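Succinoglycan biosynthesis protein (Bacillus cereus ATCC 14579, PDB 2QGM) probably acts as a hydrolase of the erythromycin esterase family, possibly linked to succinoglycan biosynthesis, with its natural substrate not established. Local coordinates at residues T107-G118 against I165-D176; I339-N347 against S373-V381. All coordinates share one frame; numbering follows the deposited sequence.

Both contacts belong to one mixed eight-stranded sheet, but they sit at different places in it and share no strand; their centres lie about 29 Å apart. Both are mostly buried. Interaction 1 is extensive and lies in the core, a parallel pair formed by 108-111 and the outermost strand 166-171, then a set of carboxylates, backbone amides and waters beyond the strand ends. Interaction 2 is much smaller and lies toward the periphery, where helix 374-380 crosses the end of strand 336-344. The first relies on a run of backbone hydrogen bonds with rings packed beside it, the second on threonine side chains, with one hydroxyl bond and one methyl-ring contact.

Interaction 1: T107-G118 against I165-D176; sequences TNFAMEEDWGNG and IQFIGLDLKALD
F109 and F167 meet on one face of a parallel strand pair, where packing is tight. The edge of the F109 ring turns toward the face of F167, with planes at 60° and CD2 of F109 3.6 Å from CE2 of F167. Paired in register, the two residues point to the same face; with CG anti to the backbone N in both (chi1 -176° and -168°), the rings lie side by side. The selenium of selenomethionine M111 reaches the edge of the F167 ring, its SE 3.7 Å from CZ, a Met-aromatic contact. On the other face the small A110 lets L170 close in, CB to CD2 at only 3.4 Å. Backbone bonds alternate between the strands, from Q166 N on T107 O, through F109 N on Q166 O (2.7 Å), to L170 N on M111 O. Glycine suits G118 and G169, with CA of G118 3.8 Å from N of G169, because backbone of the opposite segment occupies the space a CB would need.

Past a beta bulge the contact becomes polar. D114, just before helix 115-127, accepts K173 N on OD1 at 3.0 Å from above its carboxylate plane, while W115 N reaches D171 O. The wetter side is bridged by water: one molecule donates to both OE2 of E112 and OD2 of D171, which stand 4.4 Å apart. K173, exposed, binds a second water weakly. The acids also have partners beyond the pair: E112 OE1 takes H306 N, and D171 OD1 bonds H282. At the far end another water joins G116 O to D176 OD2, while D176 OD1 bonds S179 OG.

The arrangement of parallel neighbours joined through intervening helices, 115-127 and 143-157, is that of a right-handed beta-alpha-beta crossover at the edge of an alpha/beta sheet, with acidic residues gathered at the C-terminal strand ends.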
loop_
_atom_site.group_PDB
_atom_site.type_symbol
_atom_site.label_atom_id
_atom_site.label_comp_id
_atom_site.label_asym_id
_atom_site.label_seq_id
_atom_site.Cartn_x
_atom_site.Cartn_y
_atom_site.Cartn_z
ATOM N N THR A 107 -13.736 -5.548 -0.942
ATOM C CA THR A 107 -14.472 -4.286 -0.931
ATOM C C THR A 107 -13.753 -3.060 -0.384
ATOM O O THR A 107 -14.104 -1.927 -0.710
ATOM C CB THR A 107 -15.757 -4.473 -0.129
ATOM O OG1 THR A 107 -15.426 -5.030 1.151
ATOM C CG2 THR A 107 -16.707 -5.426 -0.854
ATOM N N ASN A 108 -12.758 -3.278 0.462
ATOM C CA ASN A 108 -12.014 -2.157 1.040
ATOM C C ASN A 108 -10.684 -1.987 0.331
ATOM O O ASN A 108 -9.865 -2.908 0.300
ATOM C CB ASN A 108 -11.756 -2.406 2.527
ATOM C CG ASN A 108 -13.025 -2.702 3.291
ATOM O OD1 ASN A 108 -13.093 -3.663 4.060
ATOM N ND2 ASN A 108 -14.040 -1.874 3.088
ATOM N N PHE A 109 -10.466 -0.812 -0.244
ATOM C CA PHE A 109 -9.212 -0.556 -0.926
ATOM C C PHE A 109 -8.407 0.420 -0.071
ATOM O O PHE A 109 -8.689 1.624 -0.055
ATOM C CB PHE A 109 -9.470 0.034 -2.313
ATOM C CG PHE A 109 -8.222 0.250 -3.116
ATOM C CD1 PHE A 109 -7.540 -0.829 -3.678
ATOM C CD2 PHE A 109 -7.694 1.533 -3.268
ATOM C CE1 PHE A 109 -6.345 -0.635 -4.379
ATOM C CE2 PHE A 109 -6.504 1.735 -3.964
ATOM C CZ PHE A 109 -5.825 0.652 -4.519
ATOM N N ALA A 110 -7.418 -0.111 0.647
ATOM C CA ALA A 110 -6.560 0.690 1.530
ATOM C C ALA A 110 -5.237 0.954 0.826
ATOM O O ALA A 110 -4.446 0.031 0.603
ATOM C CB ALA A 110 -6.328 -0.055 2.853
HETATM N N MSE A 111 -4.995 2.215 0.483
HETATM C CA MSE A 111 -3.789 2.589 -0.260
HETATM C C MSE A 111 -2.774 3.367 0.562
HETATM O O MSE A 111 -3.130 4.061 1.506
HETATM C CB MSE A 111 -4.193 3.424 -1.487
HETATM C CG MSE A 111 -3.048 3.777 -2.429
HETATM SE SE MSE A 111 -3.593 4.928 -3.888
HETATM C CE MSE A 111 -3.149 3.798 -5.363
ATOM N N GLU A 112 -1.507 3.241 0.177
ATOM C CA GLU A 112 -0.410 3.945 0.823
ATOM C C GLU A 112 -0.492 5.359 0.254
ATOM O O GLU A 112 0.235 5.730 -0.673
ATOM C CB GLU A 112 0.931 3.289 0.458
ATOM C CG GLU A 112 2.150 3.885 1.171
ATOM C CD GLU A 112 3.480 3.339 0.664
ATOM O OE1 GLU A 112 3.493 2.327 -0.073
ATOM O OE2 GLU A 112 4.523 3.928 1.022
ATOM N N GLU A 113 -1.425 6.128 0.804
ATOM C CA GLU A 113 -1.683 7.512 0.410
ATOM C C GLU A 113 -2.216 8.148 1.692
ATOM O O GLU A 113 -2.815 7.465 2.522
ATOM C CB GLU A 113 -2.737 7.547 -0.705
ATOM C CG GLU A 113 -3.189 8.946 -1.150
ATOM C CD GLU A 113 -2.039 9.827 -1.589
ATOM O OE1 GLU A 113 -1.579 10.675 -0.789
ATOM O OE2 GLU A 113 -1.591 9.675 -2.742
ATOM N N ASP A 114 -1.985 9.442 1.864
ATOM C CA ASP A 114 -2.414 10.110 3.085
ATOM C C ASP A 114 -3.911 10.059 3.370
ATOM O O ASP A 114 -4.747 10.142 2.466
ATOM C CB ASP A 114 -1.923 11.560 3.108
ATOM C CG ASP A 114 -0.399 11.663 3.056
ATOM O OD1 ASP A 114 0.285 10.708 3.490
ATOM O OD2 ASP A 114 0.116 12.707 2.595
ATOM N N TRP A 115 -4.226 9.915 4.653
ATOM C CA TRP A 115 -5.599 9.835 5.144
ATOM C C TRP A 115 -6.514 10.861 4.469
ATOM O O TRP A 115 -7.551 10.504 3.895
ATOM C CB TRP A 115 -5.600 10.031 6.666
ATOM C CG TRP A 115 -6.970 9.924 7.254
ATOM C CD1 TRP A 115 -7.853 10.937 7.461
ATOM C CD2 TRP A 115 -7.654 8.716 7.605
ATOM N NE1 TRP A 115 -9.050 10.438 7.916
ATOM C CE2 TRP A 115 -8.955 9.075 8.013
ATOM C CE3 TRP A 115 -7.291 7.359 7.612
ATOM C CZ2 TRP A 115 -9.907 8.125 8.423
ATOM C CZ3 TRP A 115 -8.235 6.412 8.020
ATOM C CH2 TRP A 115 -9.527 6.804 8.420
ATOM N N GLY A 116 -6.112 12.129 4.522
ATOM C CA GLY A 116 -6.897 13.196 3.919
ATOM C C GLY A 116 -7.183 13.023 2.438
ATOM O O GLY A 116 -8.295 13.298 1.970
ATOM N N ASN A 117 -6.172 12.593 1.692
ATOM C CA ASN A 117 -6.323 12.363 0.254
ATOM C C ASN A 117 -7.298 11.212 0.081
ATOM O O ASN A 117 -8.091 11.186 -0.860
ATOM C CB ASN A 117 -4.980 12.001 -0.366
ATOM C CG ASN A 117 -4.077 13.208 -0.525
ATOM O OD1 ASN A 117 -2.862 13.078 -0.670
ATOM N ND2 ASN A 117 -4.677 14.397 -0.527
ATOM N N GLY A 118 -7.239 10.265 1.012
ATOM C CA GLY A 118 -8.135 9.123 0.959
ATOM C C GLY A 118 -9.590 9.541 1.053
ATOM O O GLY A 118 -10.431 9.018 0.324
ATOM N N ILE A 165 -17.256 -0.145 -2.959
ATOM C CA ILE A 165 -15.833 -0.183 -2.654
ATOM C C ILE A 165 -15.555 1.044 -1.804
ATOM O O ILE A 165 -16.044 2.131 -2.104
ATOM C CB ILE A 165 -14.967 -0.077 -3.932
ATOM C CG1 ILE A 165 -15.197 -1.283 -4.842
ATOM C CG2 ILE A 165 -13.493 0.022 -3.558
ATOM C CD1 ILE A 165 -14.545 -1.131 -6.215
ATOM N N GLN A 166 -14.777 0.870 -0.742
ATOM C CA GLN A 166 -14.420 1.982 0.125
ATOM C C GLN A 166 -12.948 2.286 -0.138
ATOM O O GLN A 166 -12.123 1.375 -0.214
ATOM C CB GLN A 166 -14.612 1.596 1.599
ATOM C CG GLN A 166 -16.067 1.325 1.996
ATOM C CD GLN A 166 -16.954 2.544 1.834
ATOM O OE1 GLN A 166 -16.602 3.645 2.264
ATOM N NE2 GLN A 166 -18.122 2.353 1.226
ATOM N N PHE A 167 -12.621 3.562 -0.299
ATOM C CA PHE A 167 -11.234 3.945 -0.516
ATOM C C PHE A 167 -10.729 4.487 0.814
ATOM O O PHE A 167 -11.357 5.381 1.397
ATOM C CB PHE A 167 -11.133 5.033 -1.589
ATOM C CG PHE A 167 -9.729 5.274 -2.061
ATOM C CD1 PHE A 167 -8.771 5.819 -1.202
ATOM C CD2 PHE A 167 -9.348 4.911 -3.344
ATOM C CE1 PHE A 167 -7.450 5.989 -1.624
ATOM C CE2 PHE A 167 -8.033 5.077 -3.776
ATOM C CZ PHE A 167 -7.079 5.615 -2.918
ATOM N N ILE A 168 -9.618 3.935 1.295
ATOM C CA ILE A 168 -9.032 4.360 2.561
ATOM C C ILE A 168 -7.581 4.797 2.352
ATOM O O ILE A 168 -6.791 4.064 1.753
ATOM C CB ILE A 168 -9.025 3.206 3.607
ATOM C CG1 ILE A 168 -10.438 2.681 3.846
ATOM C CG2 ILE A 168 -8.390 3.677 4.901
ATOM C CD1 ILE A 168 -10.784 1.487 2.993
ATOM N N GLY A 169 -7.244 5.987 2.843
ATOM C CA GLY A 169 -5.876 6.480 2.749
ATOM C C GLY A 169 -5.196 6.089 4.051
ATOM O O GLY A 169 -5.484 6.660 5.101
ATOM N N LEU A 170 -4.304 5.108 3.984
ATOM C CA LEU A 170 -3.618 4.588 5.169
ATOM C C LEU A 170 -2.561 5.477 5.803
ATOM O O LEU A 170 -2.365 5.436 7.020
ATOM C CB LEU A 170 -2.921 3.272 4.828
ATOM C CG LEU A 170 -3.716 2.092 4.277
ATOM C CD1 LEU A 170 -2.732 1.024 3.812
ATOM C CD2 LEU A 170 -4.652 1.549 5.338
ATOM N N ASP A 171 -1.879 6.251 4.967
ATOM C CA ASP A 171 -0.764 7.088 5.401
ATOM C C ASP A 171 -1.030 8.338 6.216
ATOM O O ASP A 171 -2.142 8.878 6.258
ATOM C CB ASP A 171 0.105 7.462 4.194
ATOM C CG ASP A 171 1.581 7.150 4.417
ATOM O OD1 ASP A 171 2.045 7.261 5.570
ATOM O OD2 ASP A 171 2.275 6.808 3.437
ATOM N N LEU A 172 0.046 8.790 6.855
ATOM C CA LEU A 172 0.034 9.956 7.726
ATOM C C LEU A 172 1.241 10.862 7.471
ATOM O O LEU A 172 1.882 11.321 8.415
ATOM C CB LEU A 172 0.060 9.494 9.187
ATOM C CG LEU A 172 -1.140 8.714 9.734
ATOM C CD1 LEU A 172 -0.847 8.197 11.145
ATOM C CD2 LEU A 172 -2.350 9.634 9.752
ATOM N N LYS A 173 1.559 11.123 6.209
ATOM C CA LYS A 173 2.699 11.986 5.915
ATOM C C LYS A 173 2.298 13.458 5.953
ATOM O O LYS A 173 3.143 14.346 5.845
ATOM C CB LYS A 173 3.304 11.625 4.563
ATOM C CG LYS A 173 3.811 10.196 4.514
ATOM C CD LYS A 173 4.592 9.913 3.255
ATOM C CE LYS A 173 3.727 10.085 2.027
ATOM N NZ LYS A 173 4.455 9.659 0.801
ATOM N N ALA A 174 1.002 13.698 6.142
ATOM C CA ALA A 174 0.446 15.042 6.220
ATOM C C ALA A 174 -1.031 14.977 6.613
ATOM O O ALA A 174 -1.700 13.967 6.383
ATOM C CB ALA A 174 0.581 15.750 4.874
ATOM N N LEU A 175 -1.527 16.047 7.228
ATOM C CA LEU A 175 -2.938 16.122 7.592
ATOM C C LEU A 175 -3.454 17.388 6.934
ATOM O O LEU A 175 -3.051 18.491 7.298
ATOM C CB LEU A 175 -3.117 16.212 9.107
ATOM C CG LEU A 175 -2.721 14.988 9.934
ATOM C CD1 LEU A 175 -2.799 15.343 11.412
ATOM C CD2 LEU A 175 -3.639 13.827 9.602
ATOM N N ASP A 176 -4.326 17.220 5.948
ATOM C CA ASP A 176 -4.890 18.346 5.219
ATOM C C ASP A 176 -6.023 19.003 5.999
ATOM O O ASP A 176 -6.535 18.443 6.967
ATOM C CB ASP A 176 -5.416 17.867 3.867
ATOM C CG ASP A 176 -6.671 17.029 4.000
ATOM O OD1 ASP A 176 -6.683 16.116 4.848
ATOM O OD2 ASP A 176 -7.639 17.288 3.255
HETATM O O HOH W 1 4.537 5.030 3.619
HETATM O O HOH W 2 2.419 7.413 0.948
HETATM O O HOH W 3 -8.666 8.022 4.573
HETATM O O HOH W 4 -9.453 15.449 3.289
HETATM O O HOH W 5 -4.007 13.939 5.085
#

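Interaction 2: I339-N347 against S373-V381; sequences IGSTTTEGN and SFNYTLGKV
T344 meets N375 and Y376 where the end of its strand runs against the start of helix 374-380. S373 opens that helix as N-cap: its OG accepts Y376 N at 3.2 Å, the short serine side chain folding back to meet an amide of the first turn. The side chain of N375 lies against the backbone of T343, with CB 3.5 Å from T343 O. Its own carbonyl does more. T344 OG1 donates to N375 O at 2.8 Å, approaching from above the carbonyl plane, while G379 N reaches the same oxygen from the opposite face as part of the helix. One acceptor thus serves both the helix and the strand.

Y376 follows, its ring lying under the methyl of T344. CG2 sits 3.9 Å from the ring centroid and 22° off the normal, a CH-pi contact over one face. Threonine suits this place because its two branches do different work: with OG1 beside the backbone N (chi1 -61°), the hydroxyl faces the helix carbonyl and the methyl, anti to that N, covers the tyrosine.

One turn after F374, L378 points its CB toward the strand and brings CD1 to T342, 3.4 Å from OG1 and 3.7 Å from CB. That hydroxyl has its polar partner in H435 ND1, so the leucine methyl packs beside an oxygen already engaged. G379 comes next: its CA approaches T344 OG1 to 3.2 Å, a closeness that a residue without a side chain allows.

The helix axis crosses strand 339-344 at -72°, with 6.9 Å between the axes. L378 also touches I433 and H435 of the adjacent strand 432-439, N375 meets L407 and L408 of strand 404-408, and T377 packs on Q38 and V42 of helix 37-48.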
loop_
_atom_site.group_PDB
_atom_site.type_symbol
_atom_site.label_atom_id
_atom_site.label_comp_id
_atom_site.label_asym_id
_atom_site.label_seq_id
_atom_site.Cartn_x
_atom_site.Cartn_y
_atom_site.Cartn_z
ATOM N N ILE A 339 1.255 -10.646 -1.606
ATOM C CA ILE A 339 1.595 -10.841 -3.009
ATOM C C ILE A 339 2.608 -9.774 -3.401
ATOM O O ILE A 339 2.243 -8.616 -3.616
ATOM C CB ILE A 339 0.357 -10.682 -3.905
ATOM C CG1 ILE A 339 -0.744 -11.615 -3.407
ATOM C CG2 ILE A 339 0.723 -10.967 -5.367
ATOM C CD1 ILE A 339 -2.046 -11.494 -4.158
ATOM N N GLY A 340 3.874 -10.168 -3.493
ATOM C CA GLY A 340 4.926 -9.237 -3.858
ATOM C C GLY A 340 5.050 -9.030 -5.359
ATOM O O GLY A 340 4.608 -9.864 -6.151
ATOM N N SER A 341 5.662 -7.916 -5.743
ATOM C CA SER A 341 5.860 -7.569 -7.146
ATOM C C SER A 341 7.325 -7.689 -7.539
ATOM O O SER A 341 8.201 -7.158 -6.854
ATOM C CB SER A 341 5.399 -6.130 -7.394
ATOM O OG SER A 341 5.907 -5.622 -8.619
ATOM N N THR A 342 7.589 -8.387 -8.640
ATOM C CA THR A 342 8.953 -8.539 -9.118
ATOM C C THR A 342 9.060 -8.233 -10.607
ATOM O O THR A 342 8.137 -8.485 -11.380
ATOM C CB THR A 342 9.512 -9.981 -8.867
ATOM O OG1 THR A 342 8.640 -10.964 -9.441
ATOM C CG2 THR A 342 9.653 -10.253 -7.377
ATOM N N THR A 343 10.186 -7.641 -10.987
ATOM C CA THR A 343 10.450 -7.325 -12.379
ATOM C C THR A 343 11.937 -7.534 -12.612
ATOM O O THR A 343 12.726 -7.494 -11.675
ATOM C CB THR A 343 10.040 -5.880 -12.736
ATOM O OG1 THR A 343 10.220 -5.677 -14.142
ATOM C CG2 THR A 343 10.879 -4.870 -11.965
ATOM N N THR A 344 12.315 -7.766 -13.862
ATOM C CA THR A 344 13.718 -8.015 -14.181
ATOM C C THR A 344 14.505 -6.833 -14.734
ATOM O O THR A 344 15.557 -6.480 -14.204
ATOM C CB THR A 344 13.837 -9.185 -15.178
ATOM O OG1 THR A 344 13.297 -10.372 -14.581
ATOM C CG2 THR A 344 15.295 -9.431 -15.547
ATOM N N GLU A 345 13.992 -6.223 -15.792
ATOM C CA GLU A 345 14.690 -5.117 -16.436
ATOM C C GLU A 345 13.755 -4.052 -17.002
ATOM O O GLU A 345 12.553 -4.268 -17.146
ATOM C CB GLU A 345 15.565 -5.678 -17.563
ATOM C CG GLU A 345 14.798 -6.609 -18.510
ATOM C CD GLU A 345 15.662 -7.156 -19.635
ATOM O OE1 GLU A 345 16.118 -6.354 -20.481
ATOM O OE2 GLU A 345 15.873 -8.386 -19.679
ATOM N N GLY A 346 14.328 -2.898 -17.326
ATOM C CA GLY A 346 13.544 -1.817 -17.884
ATOM C C GLY A 346 13.829 -0.484 -17.229
ATOM O O GLY A 346 14.711 -0.369 -16.379
ATOM N N ASN A 347 13.084 0.532 -17.648
ATOM C CA ASN A 347 13.222 1.885 -17.112
ATOM C C ASN A 347 12.016 2.173 -16.222
ATOM O O ASN A 347 10.953 1.577 -16.391
ATOM C CB ASN A 347 13.253 2.909 -18.249
ATOM C CG ASN A 347 14.549 2.868 -19.039
ATOM O OD1 ASN A 347 14.629 3.383 -20.155
ATOM N ND2 ASN A 347 15.574 2.269 -18.454
ATOM N N SER A 373 20.461 -12.027 -8.164
ATOM C CA SER A 373 19.137 -11.732 -7.608
ATOM C C SER A 373 18.001 -12.673 -8.012
ATOM O O SER A 373 18.057 -13.345 -9.047
ATOM C CB SER A 373 18.732 -10.303 -7.975
ATOM O OG SER A 373 18.498 -10.177 -9.367
ATOM N N PHE A 374 16.961 -12.713 -7.184
ATOM C CA PHE A 374 15.786 -13.529 -7.481
ATOM C C PHE A 374 15.224 -13.001 -8.796
ATOM O O PHE A 374 14.730 -13.759 -9.626
ATOM C CB PHE A 374 14.715 -13.353 -6.397
ATOM C CG PHE A 374 15.098 -13.911 -5.062
ATOM C CD1 PHE A 374 15.135 -15.287 -4.848
ATOM C CD2 PHE A 374 15.409 -13.060 -4.004
ATOM C CE1 PHE A 374 15.473 -15.807 -3.599
ATOM C CE2 PHE A 374 15.747 -13.567 -2.751
ATOM C CZ PHE A 374 15.778 -14.947 -2.551
ATOM N N ASN A 375 15.314 -11.684 -8.965
ATOM C CA ASN A 375 14.797 -10.997 -10.143
ATOM C C ASN A 375 15.354 -11.465 -11.475
ATOM O O ASN A 375 14.606 -11.671 -12.428
ATOM C CB ASN A 375 15.024 -9.498 -9.985
ATOM C CG ASN A 375 14.285 -8.934 -8.792
ATOM O OD1 ASN A 375 13.134 -8.506 -8.900
ATOM N ND2 ASN A 375 14.935 -8.954 -7.637
ATOM N N TYR A 376 16.666 -11.631 -11.559
ATOM C CA TYR A 376 17.229 -12.073 -12.818
ATOM C C TYR A 376 16.958 -13.539 -13.095
ATOM O O TYR A 376 16.835 -13.939 -14.250
ATOM C CB TYR A 376 18.717 -11.724 -12.873
ATOM C CG TYR A 376 18.899 -10.368 -13.520
ATOM C CD1 TYR A 376 18.912 -10.245 -14.908
ATOM C CD2 TYR A 376 18.930 -9.200 -12.759
ATOM C CE1 TYR A 376 18.937 -8.997 -15.527
ATOM C CE2 TYR A 376 18.956 -7.945 -13.365
ATOM C CZ TYR A 376 18.955 -7.852 -14.750
ATOM O OH TYR A 376 18.931 -6.622 -15.364
ATOM N N THR A 377 16.835 -14.335 -12.039
ATOM C CA THR A 377 16.536 -15.753 -12.211
ATOM C C THR A 377 15.099 -15.868 -12.720
ATOM O O THR A 377 14.793 -16.694 -13.576
ATOM C CB THR A 377 16.668 -16.535 -10.881
ATOM O OG1 THR A 377 18.025 -16.481 -10.419
ATOM C CG2 THR A 377 16.270 -17.990 -11.079
ATOM N N LEU A 378 14.220 -15.019 -12.196
ATOM C CA LEU A 378 12.822 -15.028 -12.613
ATOM C C LEU A 378 12.713 -14.630 -14.083
ATOM O O LEU A 378 11.822 -15.094 -14.800
ATOM C CB LEU A 378 12.004 -14.059 -11.752
ATOM C CG LEU A 378 11.722 -14.470 -10.301
ATOM C CD1 LEU A 378 11.059 -13.304 -9.557
ATOM C CD2 LEU A 378 10.821 -15.699 -10.281
ATOM N N GLY A 379 13.631 -13.771 -14.524
ATOM C CA GLY A 379 13.629 -13.318 -15.904
ATOM C C GLY A 379 13.996 -14.423 -16.876
ATOM O O GLY A 379 13.672 -14.347 -18.061
ATOM N N LYS A 380 14.667 -15.451 -16.363
ATOM C CA LYS A 380 15.099 -16.597 -17.166
ATOM C C LYS A 380 13.929 -17.520 -17.497
ATOM O O LYS A 380 13.929 -18.189 -18.533
ATOM C CB LYS A 380 16.170 -17.393 -16.414
ATOM C CG LYS A 380 17.472 -16.633 -16.191
ATOM C CD LYS A 380 18.221 -16.376 -17.489
ATOM C CE LYS A 380 19.544 -15.670 -17.222
ATOM N NZ LYS A 380 20.294 -15.344 -18.466
ATOM N N VAL A 381 12.942 -17.558 -16.607
ATOM C CA VAL A 381 11.764 -18.388 -16.800
ATOM C C VAL A 381 11.109 -18.012 -18.120
ATOM O O VAL A 381 10.892 -16.830 -18.395
ATOM C CB VAL A 381 10.769 -18.173 -15.661
ATOM C CG1 VAL A 381 9.515 -18.988 -15.908
ATOM C CG2 VAL A 381 11.425 -18.564 -14.344
#